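Local coordinates for nucleoprotein (Schmallenberg virus, PDB 4JNG), which encapsidates the viral RNA genome, shielding it from nucleases and forming the helical nucleocapsid that serves as template for transcription and replication, at residues Ala16-Glu21 against Leu93-Gly98; Val22-Phe27 against Glu149-Ala154. One frame throughout, in Å; residues are numbered along the deposited sequence.

Interaction 1: residues Ala16-Glu21 against Leu93-Gly98; sequences ATFNPE and LHRMSG. With nucleotides of chain A.
The guanidinium of Arg-95 lies flat on the ring of Phe-18, a stacked cation-pi pair whose planes differ by only 9°. CZ of Arg-95 sits 3.8 Å from the centroid of the Phe-18 ring, over the face but shifted toward the rim, and comes closest to Phe-18 CE1 at 3.6 Å. The two side chains reach each other from opposite directions, Arg-95 stretched out from CG to NE. On the other face of the ring rests Pro-20 N, so the phenyl lies between that backbone nitrogen and the arginine. This buried stack belongs to the RNA-binding surface of the orthobunyavirus nucleoprotein: with one face taken by the ring, the guanidinium has the phosphate of U24 of chain A at its edge, near its plane. Arg-95 NE gives a nearly straight bond (168°) to OP1 of U24 of chain A, at 2.9 Å; NH2 holds a further phosphate, and NH1 is tied to the carbonyl oxygens of Pro-87 and Ala-90, which fixes the rotation of the plane. Away from the stack, toward partly exposed Ala-16, protein-protein packing gives way to RNA. Ala-16 N serves O3' of U21 and, at 3.0 Å, OP1 of U22, both of chain A, while O2' of U22 of chain A donates to Phe-18 O at 2.7 Å. Farther along, Asn-19 N-caps helix 20-31, its OD1 accepting from Glu-21 N at 3.0 Å.

Interaction 2: residues Val22-Phe27 against Glu149-Ala154; sequences VGYVAF and EMFLDA
Phe-151 meets Tyr-24 with the far end of its ring, CZ lying 3.9 Å from CB of the tyrosine. The apolar contact is thus one of a ring tip against the root of another side chain. As an aromatic pair the two are oblique, with centroids 5.8 Å apart and planes inclined at 65°. Tyr-24 has CG anti to the backbone nitrogen (chi1 171°), which carries its phenol past the end of Phe-151. Through this pair, helix 20-31 is joined to the loop that runs between helices 138-142 and 158-168, and helix 93-110 adds its side chains to the same buried layer: Phe-151 also touches Tyr-99 and Arg-102. Within the loop, CB of Met-150 covers one face of the Phe-151 ring, 3.9 Å above its plane, while the methionine side chain packs on Phe-18 and Pro-20. Polar and charged interactions belong to the tyrosine and reach helix 93-110. Arg-102 forms a cation-pi contact with Tyr-24, and the phenol OH makes a weak hydrogen bond to Asp-106 OD2.

Overall arrangement
From the N terminus, the chain first passes along the RNA through residues 16-19; this loop leading into helix 20-31 supplies Phe-18 to interaction 1, and the helix itself supplies Tyr-24 to interaction 2. Interaction 1 closes when the chain returns at the start of helix 93-110, after two helices and the 61-74 hairpin; interaction 2 closes later, at the loop 149-154. The segments alternate, so the two closures cross instead of nesting. Their centres are 7 Å apart, and they touch directly: Met-150 CE packs on Arg-95 O, and Phe-151 on both Glu-21 and Gly-98. Helix 20-31, helix 93-110 and the 149-154 loop are thereby drawn together beside the RNA.

Interaction 1: residues Ala16-Glu21 against Leu93-Gly98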
loop_
_atom_site.group_PDB
_atom_site.type_symbol
_atom_site.label_atom_id
_atom_site.label_comp_id
_atom_site.label_asym_id
_atom_site.label_seq_id
_atom_site.Cartn_x
_atom_site.Cartn_y
_atom_site.Cartn_z
ATOM N N ALA B 16 25.437 0.761 22.476
ATOM C CA ALA B 16 25.935 1.238 21.198
ATOM C C ALA B 16 27.379 1.692 21.373
ATOM O O ALA B 16 27.719 2.323 22.369
ATOM C CB ALA B 16 25.082 2.392 20.689
ATOM N N THR B 17 28.226 1.338 20.415
ATOM C CA THR B 17 29.589 1.864 20.354
ATOM C C THR B 17 29.609 3.233 19.652
ATOM O O THR B 17 30.600 3.971 19.716
ATOM C CB THR B 17 30.524 0.875 19.628
ATOM O OG1 THR B 17 30.049 0.643 18.298
ATOM C CG2 THR B 17 30.572 -0.462 20.379
ATOM N N PHE B 18 28.506 3.582 19.000
ATOM C CA PHE B 18 28.432 4.812 18.218
ATOM C C PHE B 18 28.334 6.049 19.116
ATOM O O PHE B 18 27.376 6.208 19.867
ATOM C CB PHE B 18 27.260 4.740 17.234
ATOM C CG PHE B 18 27.075 5.982 16.420
ATOM C CD1 PHE B 18 28.059 6.394 15.530
ATOM C CD2 PHE B 18 25.923 6.742 16.538
ATOM C CE1 PHE B 18 27.900 7.547 14.785
ATOM C CE2 PHE B 18 25.756 7.893 15.783
ATOM C CZ PHE B 18 26.743 8.292 14.911
ATOM N N ASN B 19 29.351 6.910 19.035
ATOM C CA ASN B 19 29.358 8.191 19.715
ATOM C C ASN B 19 29.362 9.283 18.641
ATOM O O ASN B 19 30.388 9.501 17.992
ATOM C CB ASN B 19 30.589 8.295 20.620
ATOM C CG ASN B 19 30.775 9.685 21.220
ATOM O OD1 ASN B 19 30.040 10.628 20.913
ATOM N ND2 ASN B 19 31.783 9.819 22.070
ATOM N N PRO B 20 28.217 9.971 18.458
ATOM C CA PRO B 20 28.034 10.957 17.396
ATOM C C PRO B 20 29.099 12.062 17.377
ATOM O O PRO B 20 29.439 12.567 16.303
ATOM C CB PRO B 20 26.664 11.564 17.695
ATOM C CG PRO B 20 25.958 10.592 18.563
ATOM C CD PRO B 20 27.010 9.821 19.295
ATOM N N GLU B 21 29.610 12.418 18.555
ATOM C CA GLU B 21 30.652 13.438 18.681
ATOM C C GLU B 21 31.940 12.986 18.001
ATOM O O GLU B 21 32.592 13.777 17.316
ATOM C CB GLU B 21 30.919 13.773 20.157
ATOM C CG GLU B 21 29.696 14.253 20.947
ATOM C CD GLU B 21 29.171 15.608 20.495
ATOM O OE1 GLU B 21 29.913 16.350 19.816
ATOM O OE2 GLU B 21 28.009 15.944 20.825
ATOM N N LEU B 93 22.802 8.752 5.089
ATOM C CA LEU B 93 22.146 9.992 4.744
ATOM C C LEU B 93 21.705 10.730 5.998
ATOM O O LEU B 93 21.864 11.964 6.109
ATOM C CB LEU B 93 20.949 9.710 3.836
ATOM C CG LEU B 93 20.668 10.676 2.681
ATOM C CD1 LEU B 93 21.942 11.209 2.042
ATOM C CD2 LEU B 93 19.817 9.961 1.642
ATOM N N HIS B 94 21.179 9.962 6.951
ATOM C CA HIS B 94 20.701 10.508 8.193
ATOM C C HIS B 94 21.834 11.106 9.017
ATOM O O HIS B 94 21.704 12.210 9.536
ATOM C CB HIS B 94 19.986 9.431 9.020
ATOM C CG HIS B 94 19.178 9.988 10.142
ATOM N ND1 HIS B 94 19.624 9.999 11.444
ATOM C CD2 HIS B 94 17.960 10.577 10.155
ATOM C CE1 HIS B 94 18.710 10.553 12.215
ATOM N NE2 HIS B 94 17.694 10.919 11.457
ATOM N N ARG B 95 22.937 10.376 9.141
ATOM C CA ARG B 95 24.066 10.849 9.933
ATOM C C ARG B 95 24.674 12.111 9.307
ATOM O O ARG B 95 24.964 13.081 10.000
ATOM C CB ARG B 95 25.123 9.756 10.073
ATOM C CG ARG B 95 24.707 8.603 10.997
ATOM C CD ARG B 95 25.868 7.641 11.194
ATOM N NE ARG B 95 25.507 6.483 11.996
ATOM C CZ ARG B 95 26.316 5.467 12.294
ATOM N NH1 ARG B 95 27.570 5.429 11.853
ATOM N NH2 ARG B 95 25.854 4.474 13.052
ATOM N N MET B 96 24.826 12.066 7.988
ATOM C CA MET B 96 25.418 13.140 7.193
ATOM C C MET B 96 24.656 14.447 7.400
ATOM O O MET B 96 25.248 15.502 7.617
ATOM C CB MET B 96 25.362 12.710 5.730
ATOM C CG MET B 96 26.020 13.646 4.755
ATOM S SD MET B 96 25.957 12.923 3.116
ATOM C CE MET B 96 26.578 14.356 2.237
ATOM N N SER B 97 23.327 14.349 7.365
ATOM C CA SER B 97 22.440 15.471 7.628
ATOM C C SER B 97 22.671 16.104 8.999
ATOM O O SER B 97 22.691 17.326 9.125
ATOM C CB SER B 97 20.992 15.013 7.509
ATOM O OG SER B 97 20.095 16.061 7.807
ATOM N N GLY B 98 22.824 15.271 10.026
ATOM C CA GLY B 98 23.111 15.760 11.372
ATOM C C GLY B 98 24.493 16.397 11.469
ATOM O O GLY B 98 24.656 17.477 12.051
ATOM P P U A 22 23.045 2.596 24.282
ATOM O OP1 U A 22 24.361 2.202 24.838
ATOM O OP2 U A 22 21.831 2.553 25.139
ATOM O "O5'" U A 22 23.201 4.060 23.673
ATOM C "C5'" U A 22 22.047 4.850 23.353
ATOM C "C4'" U A 22 22.437 5.976 22.426
ATOM O "O4'" U A 22 23.510 6.743 23.018
ATOM C "C3'" U A 22 22.921 5.554 21.040
ATOM O "O3'" U A 22 22.055 6.147 20.093
ATOM C "C2'" U A 22 24.360 6.067 20.955
ATOM O "O2'" U A 22 24.733 6.573 19.686
ATOM C "C1'" U A 22 24.367 7.183 21.998
ATOM N N1 U A 22 25.693 7.425 22.582
ATOM C C2 U A 22 26.191 8.715 22.550
ATOM O O2 U A 22 25.575 9.654 22.075
ATOM N N3 U A 22 27.434 8.865 23.110
ATOM C C4 U A 22 28.218 7.884 23.677
ATOM O O4 U A 22 29.322 8.181 24.136
ATOM C C5 U A 22 27.633 6.578 23.672
ATOM C C6 U A 22 26.421 6.397 23.137
ATOM P P U A 21 17.864 -1.449 23.202
ATOM O OP1 U A 21 17.366 -0.806 24.444
ATOM O OP2 U A 21 17.098 -1.313 21.938
ATOM O "O5'" U A 21 19.343 -0.929 22.929
ATOM C "C5'" U A 21 20.327 -0.911 23.973
ATOM C "C4'" U A 21 21.621 -0.355 23.438
ATOM O "O4'" U A 21 22.113 -1.221 22.374
ATOM C "C3'" U A 21 21.538 1.040 22.825
ATOM O "O3'" U A 21 22.778 1.710 22.994
ATOM C "C2'" U A 21 21.387 0.738 21.344
ATOM O "O2'" U A 21 21.782 1.784 20.485
ATOM C "C1'" U A 21 22.329 -0.452 21.207
ATOM N N1 U A 21 22.058 -1.281 20.026
ATOM C C2 U A 21 23.027 -1.335 19.039
ATOM O O2 U A 21 24.093 -0.751 19.125
ATOM N N3 U A 21 22.704 -2.114 17.957
ATOM C C4 U A 21 21.537 -2.818 17.755
ATOM O O4 U A 21 21.394 -3.468 16.719
ATOM C C5 U A 21 20.579 -2.700 18.813
ATOM C C6 U A 21 20.862 -1.949 19.882
ATOM P P U A 24 21.965 5.234 13.452
ATOM O OP1 U A 24 22.738 6.264 12.672
ATOM O OP2 U A 24 20.883 5.677 14.361
ATOM O "O5'" U A 24 21.328 4.200 12.428
ATOM C "C5'" U A 24 22.132 3.419 11.535
ATOM C "C4'" U A 24 21.276 2.385 10.849
ATOM O "O4'" U A 24 20.925 1.330 11.791
ATOM C "C3'" U A 24 19.934 2.874 10.328
ATOM O "O3'" U A 24 20.052 3.510 9.068
ATOM C "C2'" U A 24 19.142 1.575 10.255
ATOM O "O2'" U A 24 19.448 0.743 9.152
ATOM C "C1'" U A 24 19.607 0.877 11.531
ATOM N N1 U A 24 18.770 1.159 12.707
ATOM C C2 U A 24 17.585 0.458 12.825
ATOM O O2 U A 24 17.212 -0.354 11.997
ATOM N N3 U A 24 16.848 0.754 13.946
ATOM C C4 U A 24 17.168 1.654 14.940
ATOM O O4 U A 24 16.400 1.808 15.890
ATOM C C5 U A 24 18.408 2.341 14.743
ATOM C C6 U A 24 19.147 2.079 13.658
#

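Interaction 2: residues Val22-Phe27 against Glu149-Ala154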
loop_
_atom_site.group_PDB
_atom_site.type_symbol
_atom_site.label_atom_id
_atom_site.label_comp_id
_atom_site.label_asym_id
_atom_site.label_seq_id
_atom_site.Cartn_x
_atom_site.Cartn_y
_atom_site.Cartn_z
ATOM N N VAL B 22 32.301 11.716 18.172
ATOM C CA VAL B 22 33.481 11.159 17.512
ATOM C C VAL B 22 33.226 10.945 16.022
ATOM O O VAL B 22 34.118 11.177 15.203
ATOM C CB VAL B 22 33.955 9.846 18.175
ATOM C CG1 VAL B 22 35.027 9.160 17.337
ATOM C CG2 VAL B 22 34.485 10.136 19.569
ATOM N N GLY B 23 32.018 10.516 15.669
ATOM C CA GLY B 23 31.634 10.390 14.266
ATOM C C GLY B 23 31.704 11.736 13.544
ATOM O O GLY B 23 32.189 11.828 12.411
ATOM N N TYR B 24 31.214 12.775 14.207
ATOM C CA TYR B 24 31.215 14.125 13.656
ATOM C C TYR B 24 32.628 14.596 13.344
ATOM O O TYR B 24 32.902 15.101 12.257
ATOM C CB TYR B 24 30.553 15.078 14.640
ATOM C CG TYR B 24 30.685 16.542 14.293
ATOM C CD1 TYR B 24 30.076 17.059 13.155
ATOM C CD2 TYR B 24 31.400 17.409 15.112
ATOM C CE1 TYR B 24 30.178 18.393 12.839
ATOM C CE2 TYR B 24 31.509 18.751 14.804
ATOM C CZ TYR B 24 30.901 19.232 13.656
ATOM O OH TYR B 24 30.970 20.546 13.329
ATOM N N VAL B 25 33.522 14.411 14.302
ATOM C CA VAL B 25 34.894 14.854 14.157
ATOM C C VAL B 25 35.592 14.068 13.052
ATOM O O VAL B 25 36.369 14.643 12.299
ATOM C CB VAL B 25 35.662 14.781 15.487
ATOM C CG1 VAL B 25 37.115 15.187 15.291
ATOM C CG2 VAL B 25 35.008 15.697 16.507
ATOM N N ALA B 26 35.283 12.775 12.924
ATOM C CA ALA B 26 35.831 11.969 11.823
ATOM C C ALA B 26 35.323 12.443 10.463
ATOM O O ALA B 26 36.041 12.383 9.465
ATOM C CB ALA B 26 35.506 10.498 12.020
ATOM N N PHE B 27 34.076 12.900 10.432
ATOM C CA PHE B 27 33.469 13.434 9.220
ATOM C C PHE B 27 34.130 14.758 8.828
ATOM O O PHE B 27 34.382 15.007 7.641
ATOM C CB PHE B 27 31.966 13.602 9.445
ATOM C CG PHE B 27 31.258 14.398 8.395
ATOM C CD1 PHE B 27 30.850 13.806 7.212
ATOM C CD2 PHE B 27 30.950 15.729 8.613
ATOM C CE1 PHE B 27 30.167 14.532 6.256
ATOM C CE2 PHE B 27 30.270 16.468 7.659
ATOM C CZ PHE B 27 29.880 15.869 6.475
ATOM N N GLU B 149 19.125 15.448 16.262
ATOM C CA GLU B 149 18.876 14.836 17.583
ATOM C C GLU B 149 20.100 14.123 18.195
ATOM O O GLU B 149 20.136 13.853 19.397
ATOM C CB GLU B 149 17.651 13.907 17.525
ATOM C CG GLU B 149 17.867 12.542 16.882
ATOM C CD GLU B 149 18.060 12.573 15.375
ATOM O OE1 GLU B 149 17.693 13.566 14.696
ATOM O OE2 GLU B 149 18.591 11.572 14.867
ATOM N N MET B 150 21.102 13.827 17.370
ATOM C CA MET B 150 22.395 13.350 17.856
ATOM C C MET B 150 23.186 14.414 18.647
ATOM O O MET B 150 24.185 14.081 19.292
ATOM C CB MET B 150 23.276 12.930 16.676
ATOM C CG MET B 150 22.763 11.792 15.819
ATOM S SD MET B 150 24.046 11.275 14.652
ATOM C CE MET B 150 23.936 12.497 13.355
ATOM N N PHE B 151 22.771 15.680 18.578
ATOM C CA PHE B 151 23.486 16.768 19.242
ATOM C C PHE B 151 22.529 17.676 20.009
ATOM O O PHE B 151 22.406 18.865 19.716
ATOM C CB PHE B 151 24.274 17.586 18.200
ATOM C CG PHE B 151 25.146 16.748 17.311
ATOM C CD1 PHE B 151 26.269 16.119 17.821
ATOM C CD2 PHE B 151 24.836 16.578 15.971
ATOM C CE1 PHE B 151 27.069 15.330 17.011
ATOM C CE2 PHE B 151 25.633 15.800 15.153
ATOM C CZ PHE B 151 26.749 15.170 15.677
ATOM N N LEU B 152 21.849 17.117 21.005
ATOM C CA LEU B 152 20.958 17.912 21.855
ATOM C C LEU B 152 21.682 19.114 22.506
ATOM O O LEU B 152 21.103 20.190 22.628
ATOM C CB LEU B 152 20.283 17.016 22.908
ATOM C CG LEU B 152 18.907 16.374 22.624
ATOM C CD1 LEU B 152 18.366 16.538 21.211
ATOM C CD2 LEU B 152 18.923 14.899 23.009
ATOM N N ASP B 153 22.949 18.945 22.879
ATOM C CA ASP B 153 23.743 20.033 23.468
ATOM C C ASP B 153 23.931 21.216 22.506
ATOM O O ASP B 153 23.721 22.375 22.885
ATOM C CB ASP B 153 25.113 19.503 23.922
ATOM C CG ASP B 153 25.998 20.584 24.541
ATOM O OD1 ASP B 153 26.434 21.504 23.812
ATOM O OD2 ASP B 153 26.280 20.501 25.755
ATOM N N ALA B 154 24.326 20.909 21.273
ATOM C CA ALA B 154 24.617 21.916 20.260
ATOM C C ALA B 154 23.367 22.634 19.754
ATOM O O ALA B 154 23.446 23.804 19.346
ATOM C CB ALA B 154 25.358 21.283 19.092
#